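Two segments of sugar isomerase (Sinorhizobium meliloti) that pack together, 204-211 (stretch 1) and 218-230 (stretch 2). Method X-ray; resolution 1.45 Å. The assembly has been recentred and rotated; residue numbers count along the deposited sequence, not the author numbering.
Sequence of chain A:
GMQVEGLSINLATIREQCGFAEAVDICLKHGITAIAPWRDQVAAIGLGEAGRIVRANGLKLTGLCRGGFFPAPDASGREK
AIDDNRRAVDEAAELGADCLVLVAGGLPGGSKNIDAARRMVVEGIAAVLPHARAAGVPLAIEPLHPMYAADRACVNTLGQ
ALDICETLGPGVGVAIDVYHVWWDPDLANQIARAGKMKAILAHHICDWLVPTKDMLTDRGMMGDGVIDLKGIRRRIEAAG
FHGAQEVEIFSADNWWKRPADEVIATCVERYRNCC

Stretch 1, residues 204-211: HICDWLVP
Stretch 2 (218-230) DRGMMGDGVIDLK

Residues 204-211 leave a strand at Ile-205 and continue as an extended segment, while residues 218-230 pack against it as loop and turn until a helix starts at Leu-229. The contact buries 841 Å², both sides summed. The backbones meet in one antiparallel bridge between Asp-207 (phi/psi -144/160) and Gly-220 (-95/151), whose CA atoms lie 4.3 Å apart. Gly-220 N donates to Asp-207 O at 2.8 Å with good geometry; the return bond, Asp-207 N to Gly-220 O, is equally short at 2.8 Å but weak, its angle only 128°. Beyond the bridge, Met-221 to Asp-224 form a type II turn, closed by Asp-224 N to Met-221 O at 2.9 Å, with Gly-223 at 95/-14, a conformation that calls for glycine. The turn brings Gly-225 beside Leu-209, CA to CA 4.3 Å, and a further backbone bond follows, Val-226 N to Trp-208 O at 3.0 Å. Gly-225 CA also makes a CA-H...O contact with Trp-208 O at 3.2 Å.

The carboxylate of Asp-207 organises the returning loop. Its CB points toward stretch 2, and chi1 of -139°, between wells, with chi2 of -28°, sets the oxygens among amides that the loop leaves free. OD2 accepts from Gly-223 N at 2.9 Å and, weakly, from Gly-225 N at 2.9 Å; OD1 accepts from Ile-227 N at 2.9 Å and from Trp-208 N of its own stretch at 2.9 Å. A negatively charged group thus gathers several N-H dipoles, and its protein partners across the contact are backbone N-H groups, not basic side chains.

Glycine is also fitted to this close approach. A CB on Gly-220 would lie 2.5 Å from Leu-209 CD2, and one on Gly-225 would fall 2.2 Å from Trp-208 O and 2.7 Å from Asp-207 OD1.

Side-chain packing adds to these bonds. Ile-205 (chi1 p, chi2 t) places CD1 4.1 Å from SE of selenomethionine Met-222 (m, p, p). Trp-208 (chi1 t, chi2 -84°) sets CB 3.8 Å from Ile-227 CG1, Ile-227 being m, t; the Trp-208 ring meets Val-226 obliquely, Trp-208 CD1 to Val-226 CG2 4.2 Å. Val-210 (t) packs CG2 against CG1 of Val-226 (m) at 3.6 Å. The CA-to-CB bond of Leu-209 (m, t) runs sideways, but the end of the side chain comes nearer to stretch 2, with CD2 3.7 Å from Gly-220 CA and CD1 3.6 Å from Asp-218 O. Cys-206 (p) has SG in contact with Arg-219 NH1 at 3.7 Å, whereas its backbone O, 3.3 Å from Leu-229 CD2, is buried without a polar partner.

Three waters complete the contact. Water 1 lies 2.6 Å from Asp-207 OD2 and 2.7 Å from Ile-227 O, linking the two. Water 2 accepts from Leu-209 N at 3.0 Å and donates to Asp-218 O at 2.7 Å, while water 3 accepts from Val-210 N at 2.9 Å and donates to Asp-224 O at 2.7 Å; waters 2 and 3 each join a backbone N of stretch 1 to a backbone O of stretch 2 where no direct bond forms. The last residue of stretch 1, Pro-211, follows a cis peptide bond and points away.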

# COMPACT_ATOMS: atom_id res chain seq x y z
N HIS A 204 -16.66 -5.12 2.44
CA HIS A 204 -16.22 -6.18 1.56
C HIS A 204 -15.20 -7.05 2.29
O HIS A 204 -14.28 -6.52 2.96
CB HIS A 204 -15.58 -5.68 0.26
CG HIS A 204 -16.40 -4.68 -0.48
ND1 HIS A 204 -15.92 -3.96 -1.55
CD2 HIS A 204 -17.69 -4.30 -0.31
CE1 HIS A 204 -16.89 -3.16 -2.00
NE2 HIS A 204 -17.97 -3.36 -1.27
N ILE A 205 -15.34 -8.36 2.10
CA ILE A 205 -14.49 -9.34 2.75
C ILE A 205 -13.78 -10.28 1.77
O ILE A 205 -14.24 -10.50 0.67
CB ILE A 205 -15.24 -10.15 3.82
CG1 ILE A 205 -16.45 -10.86 3.21
CG2 ILE A 205 -15.62 -9.24 5.00
CD1 ILE A 205 -17.09 -11.91 4.21
N CYS A 206 -12.64 -10.78 2.26
CA CYS A 206 -11.66 -11.59 1.51
C CYS A 206 -10.47 -11.64 2.48
O CYS A 206 -10.63 -11.36 3.66
CB CYS A 206 -11.29 -10.99 0.15
SG CYS A 206 -10.61 -9.34 0.28
N ASP A 207 -9.31 -12.05 1.98
CA ASP A 207 -8.16 -12.11 2.85
C ASP A 207 -6.88 -11.71 2.12
O ASP A 207 -6.83 -11.72 0.88
CB ASP A 207 -8.01 -13.52 3.46
CG ASP A 207 -7.59 -13.49 4.94
OD1 ASP A 207 -6.91 -12.50 5.37
OD2 ASP A 207 -7.90 -14.47 5.68
N TRP A 208 -5.88 -11.35 2.92
CA TRP A 208 -4.55 -11.01 2.46
C TRP A 208 -3.62 -12.18 2.68
O TRP A 208 -3.36 -12.56 3.82
CB TRP A 208 -4.04 -9.74 3.19
CG TRP A 208 -2.70 -9.31 2.64
CD1 TRP A 208 -1.46 -9.80 3.00
CD2 TRP A 208 -2.45 -8.36 1.60
NE1 TRP A 208 -0.48 -9.17 2.28
CE2 TRP A 208 -1.06 -8.29 1.41
CE3 TRP A 208 -3.24 -7.51 0.87
CZ2 TRP A 208 -0.49 -7.46 0.47
CZ3 TRP A 208 -2.69 -6.70 -0.08
CH2 TRP A 208 -1.31 -6.65 -0.25
N LEU A 209 -3.18 -12.79 1.59
CA LEU A 209 -2.36 -14.00 1.67
C LEU A 209 -0.90 -13.70 1.95
O LEU A 209 -0.39 -12.66 1.55
CB LEU A 209 -2.50 -14.81 0.37
CG LEU A 209 -3.91 -15.28 0.01
CD1 LEU A 209 -3.83 -15.96 -1.38
CD2 LEU A 209 -4.49 -16.16 1.14
N VAL A 210 -0.24 -14.66 2.60
CA VAL A 210 1.22 -14.61 2.78
C VAL A 210 1.82 -15.89 2.14
O VAL A 210 1.63 -16.98 2.67
CB VAL A 210 1.63 -14.48 4.27
CG1 VAL A 210 3.17 -14.60 4.43
CG2 VAL A 210 1.10 -13.14 4.86
N PRO A 211 2.56 -15.74 1.04
CA PRO A 211 2.80 -14.52 0.27
C PRO A 211 1.60 -14.17 -0.60
O PRO A 211 0.75 -15.03 -0.88
CB PRO A 211 3.96 -14.92 -0.64
CG PRO A 211 3.68 -16.38 -0.90
CD PRO A 211 3.24 -16.91 0.43
N ASP A 218 -4.74 -12.15 -6.71
CA ASP A 218 -4.45 -13.14 -5.67
C ASP A 218 -5.00 -12.76 -4.30
O ASP A 218 -4.35 -12.97 -3.25
CB ASP A 218 -2.94 -13.42 -5.64
CG ASP A 218 -2.59 -14.69 -4.88
OD1 ASP A 218 -3.33 -15.71 -5.04
OD2 ASP A 218 -1.58 -14.69 -4.12
N ARG A 219 -6.21 -12.23 -4.28
CA ARG A 219 -6.95 -12.12 -3.02
C ARG A 219 -7.22 -13.51 -2.45
O ARG A 219 -7.42 -14.48 -3.22
CB ARG A 219 -8.28 -11.41 -3.17
CG ARG A 219 -8.21 -10.00 -3.70
CD ARG A 219 -9.53 -9.30 -3.47
NE ARG A 219 -9.53 -7.92 -3.89
CZ ARG A 219 -10.43 -7.02 -3.51
NH1 ARG A 219 -11.48 -7.36 -2.78
NH2 ARG A 219 -10.30 -5.76 -3.91
N GLY A 220 -7.27 -13.60 -1.13
CA GLY A 220 -7.52 -14.86 -0.44
C GLY A 220 -8.96 -15.07 -0.07
O GLY A 220 -9.73 -14.11 0.12
N MSE A 221 -9.35 -16.35 -0.01
CA MSE A 221 -10.56 -16.73 0.67
C MSE A 221 -10.39 -16.39 2.15
O MSE A 221 -9.32 -16.60 2.75
CB MSE A 221 -10.76 -18.23 0.49
CG MSE A 221 -11.96 -18.84 1.17
SE MSE A 221 -13.68 -18.18 0.65
CE MSE A 221 -13.59 -19.00 -1.15
N MSE A 222 -11.45 -15.92 2.75
CA MSE A 222 -11.44 -15.56 4.17
C MSE A 222 -10.94 -16.72 5.01
O MSE A 222 -11.45 -17.82 4.92
CB MSE A 222 -12.84 -15.22 4.66
CG MSE A 222 -13.44 -13.98 4.11
SE MSE A 222 -14.29 -14.18 2.36
CE MSE A 222 -15.59 -15.52 2.72
N GLY A 223 -9.95 -16.46 5.85
CA GLY A 223 -9.32 -17.47 6.70
C GLY A 223 -8.06 -18.09 6.14
O GLY A 223 -7.34 -18.79 6.88
N ASP A 224 -7.78 -17.89 4.86
CA ASP A 224 -6.56 -18.41 4.26
C ASP A 224 -5.42 -17.43 4.44
O ASP A 224 -4.24 -17.78 4.20
CB ASP A 224 -6.75 -18.70 2.76
CG ASP A 224 -7.51 -20.00 2.47
OD1 ASP A 224 -7.80 -20.76 3.42
OD2 ASP A 224 -7.72 -20.27 1.26
N GLY A 225 -5.74 -16.19 4.86
CA GLY A 225 -4.71 -15.15 5.03
C GLY A 225 -4.62 -14.66 6.46
O GLY A 225 -4.94 -15.37 7.40
N VAL A 226 -4.18 -13.40 6.61
CA VAL A 226 -3.77 -12.84 7.89
C VAL A 226 -4.64 -11.73 8.43
O VAL A 226 -4.32 -11.16 9.48
CB VAL A 226 -2.32 -12.31 7.80
CG1 VAL A 226 -1.39 -13.43 7.42
CG2 VAL A 226 -2.24 -11.08 6.89
N ILE A 227 -5.71 -11.38 7.75
CA ILE A 227 -6.54 -10.27 8.21
C ILE A 227 -7.36 -10.68 9.42
O ILE A 227 -7.94 -11.75 9.45
CB ILE A 227 -7.49 -9.74 7.10
CG1 ILE A 227 -6.66 -9.22 5.90
CG2 ILE A 227 -8.42 -8.65 7.66
CD1 ILE A 227 -7.48 -8.62 4.77
N ASP A 228 -7.41 -9.82 10.42
CA ASP A 228 -8.27 -10.02 11.58
C ASP A 228 -9.69 -9.63 11.19
O ASP A 228 -10.18 -8.56 11.58
CB ASP A 228 -7.72 -9.18 12.73
CG ASP A 228 -8.54 -9.27 14.02
OD1 ASP A 228 -9.48 -10.08 14.12
OD2 ASP A 228 -8.22 -8.48 14.97
N LEU A 229 -10.32 -10.50 10.37
CA LEU A 229 -11.67 -10.25 9.84
C LEU A 229 -12.66 -10.04 10.97
O LEU A 229 -13.48 -9.10 10.94
CB LEU A 229 -12.09 -11.38 8.90
CG LEU A 229 -11.28 -11.49 7.61
CD1 LEU A 229 -11.51 -12.84 6.89
CD2 LEU A 229 -11.56 -10.27 6.68
N LYS A 230 -12.59 -10.90 11.98
CA LYS A 230 -13.48 -10.83 13.13
C LYS A 230 -13.38 -9.47 13.80
O LYS A 230 -14.38 -8.83 14.10
CB LYS A 230 -13.13 -11.97 14.11
CG LYS A 230 -13.86 -12.06 15.44
CD LYS A 230 -13.07 -13.03 16.44
CE LYS A 230 -13.94 -13.81 17.44
NZ LYS A 230 -13.26 -15.04 18.06
O HOH W 1 -7.91 -14.23 8.31
O HOH W 2 -3.53 -11.47 -1.12
O HOH W 3 -1.72 -16.94 3.63